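Local coordinates for protein aminotransferase class I and II (PDB 3OP7) that probably transfers amino groups between amino acids and 2-oxo acids, using a covalently bound pyridoxal 5'-phosphate cofactor, at residues Q53-N58 against A255-D260; P142-L147 against V180-E185; Q328-L333 against L361-Q366. All blocks are in the same frame, centred on the assembly; numbering follows the deposited sequence. Where two conformers were deposited one is given.

In the fold
From the N terminus, the chain first reaches 53-58, the end of helix 45-53 and the loop that follows, which waits nearly two hundred residues for its partner at the start of helix 257-268. Contact 1 therefore spans the central eight-stranded sheet and Lys222, the residue that carries the cofactor. Contact 2 opens and closes within that span, joining helix 144-150 to helix 173-184 on the other side of the chain's centre. Contact 3 follows in series and joins the end of helix 319-330 and strand 332-333 to helix 354-368. The three centres are 41 to 43 Å apart, so the contacts lie in three separate places: the subunit interface, the helices over the large sheet, and the C-terminal region.

Contact 1: residues Q53-N58 against A255-D260; sequences QGTKLN and AGVFDD. With SO4 (sulfate ion), chain C; SO4 (sulfate ion), chain D.
Leu57 and Val257 bring an irregular loop and the first turn of a helix together, their CA atoms 6.2 Å apart. Leu57 is the centre of an inverse gamma turn, while Gly256 occupies the N-cap position of helix 257-268 and its O accepts from Asp260 N. Val257 carries nearly all of its side of the contact. Its CG1 branch, anti to the backbone N (chi1 172°), reaches the methyl CG2 of Thr55 at 3.6 Å. The same CG1 lies 3.9 Å from CD2 of Leu57, two residues further along the loop, its side chain crossing that of Val257 at a slant. The other branch, CG2, rests 3.5 Å from the carbonyl O of Asn58. Thr55 thus offers its methyl to the helix while its OG1 bonds back to Lys51 O. On the side of the loop turned away from Val257, Asn58 meets two sulfate ions, probably from the crystallisation liquor. Its ND2 donates to O2 of the sulfate of chain D at 2.9 Å, nearly straight at 165°, and to O4 of the sulfate of chain C at 3.0 Å. The alkyl chain of Lys56 runs beside both anions, and Ser31 of the second subunit also bonds to sulfate. Phe258, one residue along the helix, stacks on Phe258 of the second subunit, placing the contact at the dimer interface. The chemistry is thus divided: the direct touch is mostly apolar with no hydrogen bond crossing it, while backbone bonds of Leu57 and Val257 to the second subunit help hold both segments, and two N-H...O bonds fix the Asn58 amide.

Contact 2: residues P142-L147 against V180-E185; sequences PDLEKL and VEIASE. With EDO (1,2-ethanediol), chain J.
Ile182 carries the helix 173-184 side of the meeting with helix 144-150, touching Leu144 and Leu147 with its outer atoms. At CB its side chain forks: CG2 stands anti to the backbone N, and CG1 leaves beside that N (chi1 -63°). The short branch, CG2, comes within 4.1 Å of CD2 of Leu147. CG1 passes 4.0 Å from O2 of an ethanediol, probably left by the crystallisation liquor and hydrogen-bonded to Arg148 NE. An extended second torsion (165°) then carries the tip across to the other helix. There CD1 lies 3.8 Å from CD2 of Leu147, 3.9 Å from CD2 of Leu144 and 3.8 Å from the carbonyl O of Leu144, so one methyl is set against two leucine branches and the backbone between them. The start of the leucine-bearing helix is secured separately. Asp143, its N-cap, accepts from Glu145 N through OD1 at 2.9 Å, the donor standing well above the carboxylate plane. OD2 uses its anti lone pair for a salt bridge to Lys146 NZ, which has a second acid partner in Glu135. Leu147 also packs on Trp132 and Ile109 of the sheet below. Helix 173-184 is the connection of a beta-alpha-beta crossover between parallel strands 157-161 and 189-193, and such helices layered over a mixed central sheet are typical of the large domain of fold-type I pyridoxal-phosphate enzymes.

Contact 3: residues Q328-L333 against L361-Q366; sequences QEHGVL and LEKLSQ
His330 and Lys363 are the closest pair of backbones here, CA to CA 6.4 Å, where one helix ends beside the middle of another. Helix 319-330 stops at His330, Gly331 breaks away with a positive phi of 72°, and the chain runs directly into strand 332-333, bringing Val332 opposite Leu364 with CA atoms 7.2 Å apart. The tightest side-chain touch is aliphatic: CG2 of Val332 meets CB of Lys363 at 3.6 Å. Further out, Lys363 bends at its second torsion (chi2 -71°), which swings CD to 4.1 Å from ND1 of His330 and leads the chain past the ring. The ammonium NZ ends near ND1 without touching it, an arrangement that would probably disfavour a charged imidazole. Over one face of the ring lies the carbonyl O of Lys363, offset toward the rim. One turn later, Gln366 sends an extended chain to the imidazole, its OE1 3.8 Å from CE1, with the amide almost perpendicular to the ring at 89°. No hydrogen bond crosses the contact, so shape and van der Waals packing hold it. Strand 332-333 pairs in parallel with strand 22-23 from the N-terminal region. Helix 354-368, for its part, packs Leu364 on Phe322 and Leu326 of helix 319-330 and on Trp291 of helix 270-294, so helix 354-368 lies against both of these helices.

Contact 1: residues Q53-N58 against A255-D260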
ATOM      1  N   GLN A  53       9.504 -22.078  -1.907  1.00 29.16           N
ATOM      2  CA  GLN A  53      10.940 -21.923  -2.167  1.00 30.28           C
ATOM      3  C   GLN A  53      11.281 -21.819  -3.658  1.00 29.78           C
ATOM      4  O   GLN A  53      12.235 -21.155  -4.047  1.00 28.97           O
ATOM      5  CB  GLN A  53      11.678 -23.110  -1.555  1.00 32.07           C
ATOM      6  CG  GLN A  53      13.165 -23.128  -1.739  1.00 37.62           C
ATOM      7  CD  GLN A  53      13.901 -23.977  -0.695  1.00 41.11           C
ATOM      8  OE1 GLN A  53      13.479 -24.057   0.461  1.00 38.85           O
ATOM      9  NE2 GLN A  53      15.016 -24.610  -1.117  1.00 40.08           N
ATOM     10  N   GLY A  54      10.462 -22.469  -4.468  1.00 29.91           N
ATOM     11  CA  GLY A  54      10.631 -22.459  -5.908  1.00 29.92           C
ATOM     12  C   GLY A  54       9.765 -21.495  -6.677  1.00 28.83           C
ATOM     13  O   GLY A  54       9.827 -21.485  -7.930  1.00 29.46           O
ATOM     14  N   THR A  55       8.991 -20.674  -5.965  1.00 29.15           N
ATOM     15  CA  THR A  55       8.109 -19.686  -6.587  1.00 27.96           C
ATOM     16  C   THR A  55       8.908 -18.414  -6.869  1.00 27.92           C
ATOM     17  O   THR A  55       9.492 -17.833  -5.977  1.00 27.96           O
ATOM     18  CB  THR A  55       6.864 -19.423  -5.739  1.00 28.20           C
ATOM     19  OG1 THR A  55       6.149 -20.646  -5.575  1.00 27.93           O
ATOM     20  CG2 THR A  55       5.940 -18.379  -6.367  1.00 28.12           C
ATOM     21  N   LYS A  56       8.899 -17.959  -8.111  1.00 26.84           N
ATOM     22  CA  LYS A  56       9.546 -16.679  -8.438  1.00 26.53           C
ATOM     23  C   LYS A  56       8.886 -15.551  -7.634  1.00 25.01           C
ATOM     24  O   LYS A  56       7.652 -15.433  -7.581  1.00 24.06           O
ATOM     25  CB  LYS A  56       9.403 -16.387  -9.919  1.00 28.47           C
ATOM     26  CG  LYS A  56      10.293 -17.240 -10.773  1.00 32.64           C
ATOM     27  CD  LYS A  56      10.103 -16.902 -12.236  1.00 39.88           C
ATOM     28  CE  LYS A  56      10.667 -17.974 -13.164  1.00 44.44           C
ATOM     29  NZ  LYS A  56      12.114 -18.256 -12.926  1.00 50.16           N
ATOM     30  N   LEU A  57       9.714 -14.729  -6.999  1.00 24.44           N
ATOM     31  CA  LEU A  57       9.201 -13.583  -6.236  1.00 23.46           C
ATOM     32  C   LEU A  57       9.163 -12.399  -7.253  1.00 23.42           C
ATOM     33  O   LEU A  57       9.729 -11.302  -7.045  1.00 21.43           O
ATOM     34  CB  LEU A  57      10.091 -13.329  -5.020  1.00 22.60           C
ATOM     35  CG  LEU A  57      10.135 -14.478  -4.010  1.00 24.41           C
ATOM     36  CD1 LEU A  57      11.237 -14.228  -2.951  1.00 24.64           C
ATOM     37  CD2 LEU A  57       8.748 -14.644  -3.373  1.00 21.98           C
ATOM     38  N   ASN A  58       8.453 -12.639  -8.354  1.00 23.10           N
ATOM     39  CA  ASN A  58       8.072 -11.579  -9.279  1.00 23.00           C
ATOM     40  C   ASN A  58       6.809 -10.879  -8.806  1.00 22.25           C
ATOM     41  O   ASN A  58       6.470 -10.992  -7.615  1.00 22.39           O
ATOM     42  CB  ASN A  58       8.000 -12.119 -10.723  1.00 24.44           C
ATOM     43  CG  ASN A  58       6.986 -13.281 -10.881  1.00 24.20           C
ATOM     44  OD1 ASN A  58       6.055 -13.404 -10.131  1.00 26.36           O
ATOM     45  ND2 ASN A  58       7.222 -14.132 -11.950  1.00 25.49           N
ATOM     46  N   ALA A 255      -0.191  -7.147  -3.866  1.00 20.42           N
ATOM     47  CA  ALA A 255       0.258  -7.602  -2.588  1.00 20.15           C
ATOM     48  C   ALA A 255       1.297  -8.672  -2.777  1.00 20.79           C
ATOM     49  O   ALA A 255       1.633  -9.033  -3.940  1.00 23.53           O
ATOM     50  CB  ALA A 255      -0.944  -8.175  -1.833  1.00 17.78           C
ATOM     51  N   GLY A 256       1.873  -9.188  -1.689  1.00 21.39           N
ATOM     52  CA  GLY A 256       3.066 -10.048  -1.852  1.00 20.77           C
ATOM     53  C   GLY A 256       2.783 -11.489  -2.272  1.00 21.76           C
ATOM     54  O   GLY A 256       1.708 -12.006  -2.032  1.00 21.95           O
ATOM     55  N   VAL A 257       3.773 -12.120  -2.906  1.00 20.37           N
ATOM     56  CA  VAL A 257       3.693 -13.530  -3.309  1.00 21.27           C
ATOM     57  C   VAL A 257       3.469 -14.490  -2.105  1.00 20.76           C
ATOM     58  O   VAL A 257       2.562 -15.296  -2.134  1.00 22.47           O
ATOM     59  CB  VAL A 257       4.953 -13.943  -4.103  1.00 22.03           C
ATOM     60  CG1 VAL A 257       5.047 -15.443  -4.399  1.00 24.42           C
ATOM     61  CG2 VAL A 257       4.939 -13.189  -5.432  1.00 23.93           C
ATOM     62  N   PHE A 258       4.314 -14.379  -1.087  1.00 21.06           N
ATOM     63  CA  PHE A 258       4.193 -15.224   0.109  1.00 21.22           C
ATOM     64  C   PHE A 258       2.925 -14.847   0.805  1.00 20.60           C
ATOM     65  O   PHE A 258       2.206 -15.707   1.303  1.00 20.63           O
ATOM     66  CB  PHE A 258       5.384 -15.006   1.040  1.00 22.19           C
ATOM     67  CG  PHE A 258       5.218 -15.521   2.419  1.00 21.50           C
ATOM     68  CD1 PHE A 258       4.627 -14.725   3.388  1.00 22.61           C
ATOM     69  CD2 PHE A 258       5.655 -16.799   2.786  1.00 21.19           C
ATOM     70  CE1 PHE A 258       4.506 -15.169   4.689  1.00 22.83           C
ATOM     71  CE2 PHE A 258       5.511 -17.242   4.119  1.00 23.56           C
ATOM     72  CZ  PHE A 258       4.954 -16.413   5.043  1.00 23.90           C
ATOM     73  N   ASP A 259       2.632 -13.559   0.814  1.00 19.62           N
ATOM     74  CA  ASP A 259       1.445 -13.072   1.539  1.00 19.66           C
ATOM     75  C   ASP A 259       0.134 -13.703   0.987  1.00 19.52           C
ATOM     76  O   ASP A 259      -0.747 -14.186   1.712  1.00 20.47           O
ATOM     77  CB  ASP A 259       1.417 -11.548   1.520  1.00 19.42           C
ATOM     78  CG  ASP A 259       2.660 -10.918   2.137  1.00 20.36           C
ATOM     79  OD1 ASP A 259       3.230 -11.510   3.078  1.00 21.45           O
ATOM     80  OD2 ASP A 259       3.046  -9.801   1.647  1.00 22.29           O
ATOM     81  N   ASP A 260      -0.004 -13.702  -0.336  1.00 19.84           N
ATOM     82  CA  ASP A 260      -1.100 -14.368  -1.004  1.00 21.25           C
ATOM     83  C   ASP A 260      -1.119 -15.893  -0.749  1.00 21.81           C
ATOM     84  O   ASP A 260      -2.179 -16.487  -0.607  1.00 22.46           O
ATOM     85  CB  ASP A 260      -1.099 -14.043  -2.503  1.00 22.24           C
ATOM     86  CG  ASP A 260      -2.036 -14.952  -3.293  1.00 21.85           C
ATOM     87  OD1 ASP A 260      -3.222 -14.633  -3.445  1.00 21.86           O
ATOM     88  OD2 ASP A 260      -1.526 -15.982  -3.773  1.00 24.63           O
TER
HETATM   89  S   SO4 C 400      10.372 -12.979 -14.046  1.00 42.37           S
HETATM   90  O1  SO4 C 400      11.353 -13.777 -14.753  1.00 47.54           O
HETATM   91  O2  SO4 C 400      10.912 -11.708 -13.542  1.00 44.45           O
HETATM   92  O3  SO4 C 400       9.121 -12.713 -14.692  1.00 45.52           O
HETATM   93  O4  SO4 C 400      10.056 -13.898 -12.992  1.00 46.93           O
HETATM   94  S   SO4 D 401       5.260 -17.498 -12.370  1.00 45.54           S
HETATM   95  O1  SO4 D 401       6.556 -17.789 -13.059  1.00 47.22           O
HETATM   96  O2  SO4 D 401       5.067 -16.024 -12.386  1.00 43.01           O
HETATM   97  O3  SO4 D 401       4.179 -18.062 -13.209  1.00 36.65           O
HETATM   98  O4  SO4 D 401       5.302 -18.057 -10.975  1.00 42.85           O

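Contact 2: residues P142-L147 against V180-E185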
ATOM      1  N   PRO A 142     -25.777   5.408  14.458  1.00 29.57           N
ATOM      2  CA  PRO A 142     -26.218   6.753  14.037  1.00 30.38           C
ATOM      3  C   PRO A 142     -27.683   6.707  13.680  1.00 31.07           C
ATOM      4  O   PRO A 142     -28.268   5.623  13.672  1.00 33.20           O
ATOM      5  CB  PRO A 142     -25.388   7.004  12.794  1.00 29.75           C
ATOM      6  CG  PRO A 142     -25.345   5.654  12.168  1.00 27.88           C
ATOM      7  CD  PRO A 142     -25.193   4.677  13.314  1.00 28.43           C
ATOM      8  N   ASP A 143     -28.295   7.869  13.466  1.00 31.22           N
ATOM      9  CA  ASP A 143     -29.748   7.948  13.326  1.00 31.80           C
ATOM     10  C   ASP A 143     -30.076   7.999  11.821  1.00 30.58           C
ATOM     11  O   ASP A 143     -29.700   8.918  11.117  1.00 29.84           O
ATOM     12  CB  ASP A 143     -30.246   9.195  14.068  1.00 32.47           C
ATOM     13  CG  ASP A 143     -31.761   9.386  14.043  1.00 34.01           C
ATOM     14  OD1 ASP A 143     -32.529   8.603  13.422  1.00 33.11           O
ATOM     15  OD2 ASP A 143     -32.180  10.383  14.659  1.00 36.44           O
ATOM     16  N   LEU A 144     -30.794   6.997  11.352  1.00 32.18           N
ATOM     17  CA  LEU A 144     -31.253   6.966   9.959  1.00 31.41           C
ATOM     18  C   LEU A 144     -32.098   8.181   9.585  1.00 32.45           C
ATOM     19  O   LEU A 144     -31.984   8.646   8.446  1.00 31.96           O
ATOM     20  CB  LEU A 144     -31.997   5.680   9.687  1.00 31.77           C
ATOM     21  CG  LEU A 144     -31.164   4.398   9.674  1.00 29.30           C
ATOM     22  CD1 LEU A 144     -32.066   3.172   9.851  1.00 33.04           C
ATOM     23  CD2 LEU A 144     -30.308   4.333   8.351  1.00 26.94           C
ATOM     24  N   GLU A 145     -32.916   8.720  10.511  1.00 34.06           N
ATOM     25  CA  GLU A 145     -33.630   9.988  10.212  1.00 35.79           C
ATOM     26  C   GLU A 145     -32.649  11.121   9.921  1.00 35.28           C
ATOM     27  O   GLU A 145     -32.906  11.946   9.044  1.00 35.38           O
ATOM     28  CB  GLU A 145     -34.566  10.438  11.341  1.00 37.51           C
ATOM     29  CG  GLU A 145     -35.660   9.487  11.587  1.00 40.91           C
ATOM     30  CD  GLU A 145     -36.684  10.016  12.583  1.00 46.41           C
ATOM     31  OE1 GLU A 145     -36.430  11.082  13.215  1.00 46.81           O
ATOM     32  OE2 GLU A 145     -37.740   9.361  12.704  1.00 52.56           O
ATOM     33  N   LYS A 146     -31.520  11.164  10.635  1.00 34.38           N
ATOM     34  CA  LYS A 146     -30.514  12.193  10.369  1.00 34.91           C
ATOM     35  C   LYS A 146     -29.851  11.967   9.053  1.00 33.72           C
ATOM     36  O   LYS A 146     -29.474  12.924   8.345  1.00 33.86           O
ATOM     37  CB  LYS A 146     -29.499  12.318  11.508  1.00 36.77           C
ATOM     38  CG  LYS A 146     -30.217  12.901  12.736  1.00 39.24           C
ATOM     39  CD  LYS A 146     -29.323  13.380  13.885  1.00 44.08           C
ATOM     40  CE  LYS A 146     -30.170  13.763  15.094  1.00 45.79           C
ATOM     41  NZ  LYS A 146     -30.397  12.603  15.991  1.00 44.41           N
ATOM     42  N   LEU A 147     -29.670  10.703   8.693  1.00 32.38           N
ATOM     43  CA  LEU A 147     -29.113  10.427   7.365  1.00 29.99           C
ATOM     44  C   LEU A 147     -30.005  10.981   6.258  1.00 30.84           C
ATOM     45  O   LEU A 147     -29.503  11.515   5.252  1.00 31.14           O
ATOM     46  CB  LEU A 147     -28.905   8.952   7.139  1.00 29.32           C
ATOM     47  CG  LEU A 147     -28.259   8.566   5.792  1.00 28.39           C
ATOM     48  CD1 LEU A 147     -26.859   9.179   5.553  1.00 29.84           C
ATOM     49  CD2 LEU A 147     -28.199   7.039   5.684  1.00 28.37           C
ATOM     50  N   VAL A 180     -29.816   1.064   3.014  1.00 28.14           N
ATOM     51  CA  VAL A 180     -29.760   0.834   1.578  1.00 28.43           C
ATOM     52  C   VAL A 180     -30.938   1.529   0.869  1.00 29.84           C
ATOM     53  O   VAL A 180     -30.766   2.113  -0.163  1.00 29.78           O
ATOM     54  CB  VAL A 180     -29.703  -0.657   1.267  1.00 29.93           C
ATOM     55  CG1 VAL A 180     -29.911  -0.954  -0.261  1.00 29.77           C
ATOM     56  CG2 VAL A 180     -28.356  -1.215   1.700  1.00 27.04           C
ATOM     57  N   GLU A 181     -32.143   1.434   1.412  1.00 31.14           N
ATOM     58  CA  GLU A 181     -33.267   2.127   0.798  0.50 32.66           C
ATOM     59  C   GLU A 181     -32.997   3.627   0.663  1.00 32.02           C
ATOM     60  O   GLU A 181     -33.369   4.227  -0.353  1.00 32.37           O
ATOM     61  CB  GLU A 181     -34.569   1.835   1.543  0.50 34.24           C
ATOM     62  CG  GLU A 181     -35.058   0.416   1.298  0.50 36.86           C
ATOM     63  CD  GLU A 181     -36.302   0.053   2.079  0.50 42.55           C
ATOM     64  OE1 GLU A 181     -36.419   0.463   3.256  0.50 45.73           O
ATOM     65  OE2 GLU A 181     -37.172  -0.646   1.505  0.50 45.17           O
ATOM     66  N   ILE A 182     -32.327   4.227   1.649  1.00 31.07           N
ATOM     67  CA  ILE A 182     -31.988   5.645   1.571  1.00 30.72           C
ATOM     68  C   ILE A 182     -30.933   5.919   0.476  1.00 30.17           C
ATOM     69  O   ILE A 182     -31.136   6.809  -0.396  1.00 30.00           O
ATOM     70  CB  ILE A 182     -31.478   6.197   2.913  1.00 30.77           C
ATOM     71  CG1 ILE A 182     -32.551   6.119   4.001  1.00 30.76           C
ATOM     72  CG2 ILE A 182     -31.001   7.640   2.731  1.00 29.61           C
ATOM     73  CD1 ILE A 182     -31.949   6.312   5.445  1.00 30.27           C
ATOM     74  N   ALA A 183     -29.840   5.131   0.460  1.00 28.79           N
ATOM     75  CA  ALA A 183     -28.790   5.248  -0.538  1.00 28.35           C
ATOM     76  C   ALA A 183     -29.334   5.030  -1.950  1.00 28.96           C
ATOM     77  O   ALA A 183     -28.965   5.747  -2.880  1.00 27.11           O
ATOM     78  CB  ALA A 183     -27.606   4.245  -0.276  1.00 26.59           C
ATOM     79  N   SER A 184     -30.258   4.078  -2.082  1.00 29.63           N
ATOM     80  CA  SER A 184     -30.848   3.771  -3.384  1.00 32.28           C
ATOM     81  C   SER A 184     -31.654   4.894  -3.978  1.00 33.37           C
ATOM     82  O   SER A 184     -31.823   4.918  -5.181  1.00 33.48           O
ATOM     83  CB  SER A 184     -31.778   2.550  -3.293  1.00 33.97           C
ATOM     84  OG  SER A 184     -30.980   1.461  -2.972  1.00 38.22           O
ATOM     85  N   GLU A 185     -32.200   5.805  -3.162  1.00 32.60           N
ATOM     86  CA  GLU A 185     -32.920   6.942  -3.719  1.00 34.84           C
ATOM     87  C   GLU A 185     -32.082   7.782  -4.686  1.00 34.10           C
ATOM     88  O   GLU A 185     -32.645   8.424  -5.598  1.00 34.70           O
ATOM     89  CB  GLU A 185     -33.469   7.882  -2.634  1.00 35.28           C
ATOM     90  CG  GLU A 185     -34.698   7.432  -1.916  1.00 41.71           C
ATOM     91  CD  GLU A 185     -35.902   7.248  -2.830  1.00 44.58           C
ATOM     92  OE1 GLU A 185     -36.589   8.228  -3.231  1.00 47.13           O
ATOM     93  OE2 GLU A 185     -36.158   6.079  -3.149  1.00 46.31           O
TER
HETATM   94  C1  EDO J 407     -36.602   6.717   0.826  1.00 49.70           C
HETATM   95  O1  EDO J 407     -36.495   5.274   0.789  1.00 50.98           O
HETATM   96  C2  EDO J 407     -37.190   7.165   2.167  1.00 48.67           C
HETATM   97  O2  EDO J 407     -36.208   7.572   3.134  1.00 42.64           O

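Contact 3: residues Q328-L333 against L361-Q366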
ATOM      1  N   GLN A 328       2.476   6.244  32.306  1.00 47.74           N
ATOM      2  CA  GLN A 328       3.688   6.608  33.049  0.50 50.08           C
ATOM      3  C   GLN A 328       3.750   5.880  34.395  1.00 51.81           C
ATOM      4  O   GLN A 328       4.798   5.383  34.815  1.00 52.00           O
ATOM      5  CB  GLN A 328       3.726   8.129  33.286  0.50 51.54           C
ATOM      6  CG  GLN A 328       3.927   8.982  32.020  0.50 51.94           C
ATOM      7  CD  GLN A 328       3.610  10.457  32.246  0.50 54.37           C
ATOM      8  OE1 GLN A 328       3.398  10.898  33.375  0.50 57.42           O
ATOM      9  NE2 GLN A 328       3.576  11.223  31.163  0.50 55.49           N
ATOM     10  N   GLU A 329       2.611   5.838  35.072  1.00 52.70           N
ATOM     11  CA  GLU A 329       2.539   5.277  36.422  1.00 54.63           C
ATOM     12  C   GLU A 329       2.393   3.744  36.529  1.00 53.83           C
ATOM     13  O   GLU A 329       2.861   3.165  37.512  1.00 54.61           O
ATOM     14  CB  GLU A 329       1.406   5.944  37.202  1.00 55.96           C
ATOM     15  CG  GLU A 329       1.669   7.409  37.469  1.00 60.35           C
ATOM     16  CD  GLU A 329       0.702   8.000  38.493  1.00 65.97           C
ATOM     17  OE1 GLU A 329       0.247   7.263  39.397  1.00 70.44           O
ATOM     18  OE2 GLU A 329       0.394   9.202  38.390  1.00 68.99           O
ATOM     19  N   HIS A 330       1.714   3.114  35.579  1.00 51.49           N
ATOM     20  CA  HIS A 330       1.432   1.663  35.633  1.00 51.47           C
ATOM     21  C   HIS A 330       1.786   0.876  34.398  1.00 49.99           C
ATOM     22  O   HIS A 330       1.657  -0.360  34.384  1.00 50.61           O
ATOM     23  CB  HIS A 330      -0.035   1.434  35.963  1.00 51.69           C
ATOM     24  CG  HIS A 330      -0.418   1.997  37.287  1.00 53.61           C
ATOM     25  ND1 HIS A 330       0.054   1.481  38.473  1.00 56.21           N
ATOM     26  CD2 HIS A 330      -1.166   3.075  37.617  1.00 54.97           C
ATOM     27  CE1 HIS A 330      -0.415   2.198  39.475  1.00 58.10           C
ATOM     28  NE2 HIS A 330      -1.165   3.166  38.983  1.00 56.23           N
ATOM     29  N   GLY A 331       2.223   1.578  33.353  1.00 47.91           N
ATOM     30  CA  GLY A 331       2.626   0.945  32.125  1.00 46.64           C
ATOM     31  C   GLY A 331       1.505   0.367  31.271  1.00 44.21           C
ATOM     32  O   GLY A 331       1.786  -0.425  30.391  1.00 43.83           O
ATOM     33  N   VAL A 332       0.255   0.779  31.515  1.00 43.32           N
ATOM     34  CA  VAL A 332      -0.905   0.282  30.789  1.00 41.44           C
ATOM     35  C   VAL A 332      -1.212   1.224  29.611  1.00 39.81           C
ATOM     36  O   VAL A 332      -1.329   2.446  29.785  1.00 40.35           O
ATOM     37  CB  VAL A 332      -2.176   0.176  31.707  1.00 41.84           C
ATOM     38  CG1 VAL A 332      -3.394  -0.307  30.918  1.00 41.39           C
ATOM     39  CG2 VAL A 332      -1.923  -0.734  32.921  1.00 43.30           C
ATOM     40  N   LEU A 333      -1.289   0.669  28.420  1.00 38.64           N
ATOM     41  CA  LEU A 333      -1.559   1.487  27.229  1.00 37.39           C
ATOM     42  C   LEU A 333      -2.970   1.258  26.741  1.00 36.11           C
ATOM     43  O   LEU A 333      -3.379   0.117  26.502  1.00 34.19           O
ATOM     44  CB  LEU A 333      -0.561   1.212  26.116  1.00 36.26           C
ATOM     45  CG  LEU A 333      -0.639   2.160  24.890  1.00 36.83           C
ATOM     46  CD1 LEU A 333      -0.158   3.570  25.254  1.00 38.65           C
ATOM     47  CD2 LEU A 333       0.138   1.598  23.712  1.00 36.17           C
ATOM     48  N   LEU A 361      -6.136  -4.660  33.365  1.00 48.94           N
ATOM     49  CA  LEU A 361      -7.373  -4.276  34.060  1.00 49.29           C
ATOM     50  C   LEU A 361      -7.150  -4.070  35.563  1.00 51.10           C
ATOM     51  O   LEU A 361      -7.605  -3.088  36.153  1.00 50.53           O
ATOM     52  CB  LEU A 361      -8.477  -5.322  33.819  1.00 49.01           C
ATOM     53  CG  LEU A 361      -9.001  -5.443  32.375  1.00 45.28           C
ATOM     54  CD1 LEU A 361     -10.154  -6.426  32.291  1.00 44.37           C
ATOM     55  CD2 LEU A 361      -9.395  -4.099  31.752  1.00 41.69           C
ATOM     56  N   GLU A 362      -6.463  -5.020  36.185  1.00 52.23           N
ATOM     57  CA  GLU A 362      -6.061  -4.891  37.578  1.00 54.81           C
ATOM     58  C   GLU A 362      -5.372  -3.544  37.828  1.00 54.84           C
ATOM     59  O   GLU A 362      -5.767  -2.790  38.732  1.00 54.38           O
ATOM     60  CB  GLU A 362      -5.162  -6.059  37.959  1.00 55.80           C
ATOM     61  CG  GLU A 362      -5.944  -7.239  38.589  1.00 60.95           C
ATOM     62  CD  GLU A 362      -5.170  -8.576  38.607  1.00 65.24           C
ATOM     63  OE1 GLU A 362      -3.964  -8.629  38.220  1.00 65.55           O
ATOM     64  OE2 GLU A 362      -5.806  -9.584  38.993  1.00 65.46           O
ATOM     65  N   LYS A 363      -4.386  -3.222  36.987  1.00 53.23           N
ATOM     66  CA  LYS A 363      -3.629  -1.979  37.128  1.00 54.16           C
ATOM     67  C   LYS A 363      -4.469  -0.737  36.825  1.00 53.45           C
ATOM     68  O   LYS A 363      -4.280   0.301  37.450  1.00 54.25           O
ATOM     69  CB  LYS A 363      -2.364  -1.994  36.264  1.00 53.69           C
ATOM     70  CG  LYS A 363      -1.273  -2.995  36.730  1.00 57.19           C
ATOM     71  CD  LYS A 363      -0.578  -2.558  38.032  1.00 62.66           C
ATOM     72  CE  LYS A 363       0.771  -3.256  38.236  1.00 65.60           C
ATOM     73  NZ  LYS A 363       1.251  -3.172  39.655  1.00 71.71           N
ATOM     74  N   LEU A 364      -5.380  -0.840  35.862  1.00 51.99           N
ATOM     75  CA  LEU A 364      -6.326   0.242  35.571  1.00 51.26           C
ATOM     76  C   LEU A 364      -7.211   0.511  36.783  1.00 53.13           C
ATOM     77  O   LEU A 364      -7.428   1.670  37.151  1.00 53.80           O
ATOM     78  CB  LEU A 364      -7.192  -0.110  34.356  1.00 49.52           C
ATOM     79  CG  LEU A 364      -8.194   0.944  33.895  1.00 49.78           C
ATOM     80  CD1 LEU A 364      -7.558   2.347  33.800  1.00 51.18           C
ATOM     81  CD2 LEU A 364      -8.843   0.536  32.554  1.00 47.14           C
ATOM     82  N   SER A 365      -7.699  -0.549  37.422  1.00 53.75           N
ATOM     83  CA  SER A 365      -8.492  -0.383  38.662  1.00 55.94           C
ATOM     84  C   SER A 365      -7.684   0.254  39.804  1.00 57.79           C
ATOM     85  O   SER A 365      -8.223   1.046  40.583  1.00 57.78           O
ATOM     86  CB  SER A 365      -9.076  -1.720  39.131  1.00 57.15           C
ATOM     87  OG  SER A 365     -10.072  -2.146  38.222  1.00 56.31           O
ATOM     88  N   GLN A 366      -6.399  -0.093  39.893  1.00 57.88           N
ATOM     89  CA  GLN A 366      -5.487   0.547  40.859  1.00 60.43           C
ATOM     90  C   GLN A 366      -5.403   2.056  40.629  1.00 58.96           C
ATOM     91  O   GLN A 366      -5.503   2.847  41.568  1.00 60.27           O
ATOM     92  CB  GLN A 366      -4.076  -0.045  40.751  1.00 61.36           C
ATOM     93  CG  GLN A 366      -3.797  -1.316  41.568  1.00 65.89           C
ATOM     94  CD  GLN A 366      -2.358  -1.773  41.377  1.00 70.05           C
ATOM     95  OE1 GLN A 366      -1.447  -0.944  41.354  1.00 74.40           O
ATOM     96  NE2 GLN A 366      -2.146  -3.085  41.219  1.00 71.20           N
TER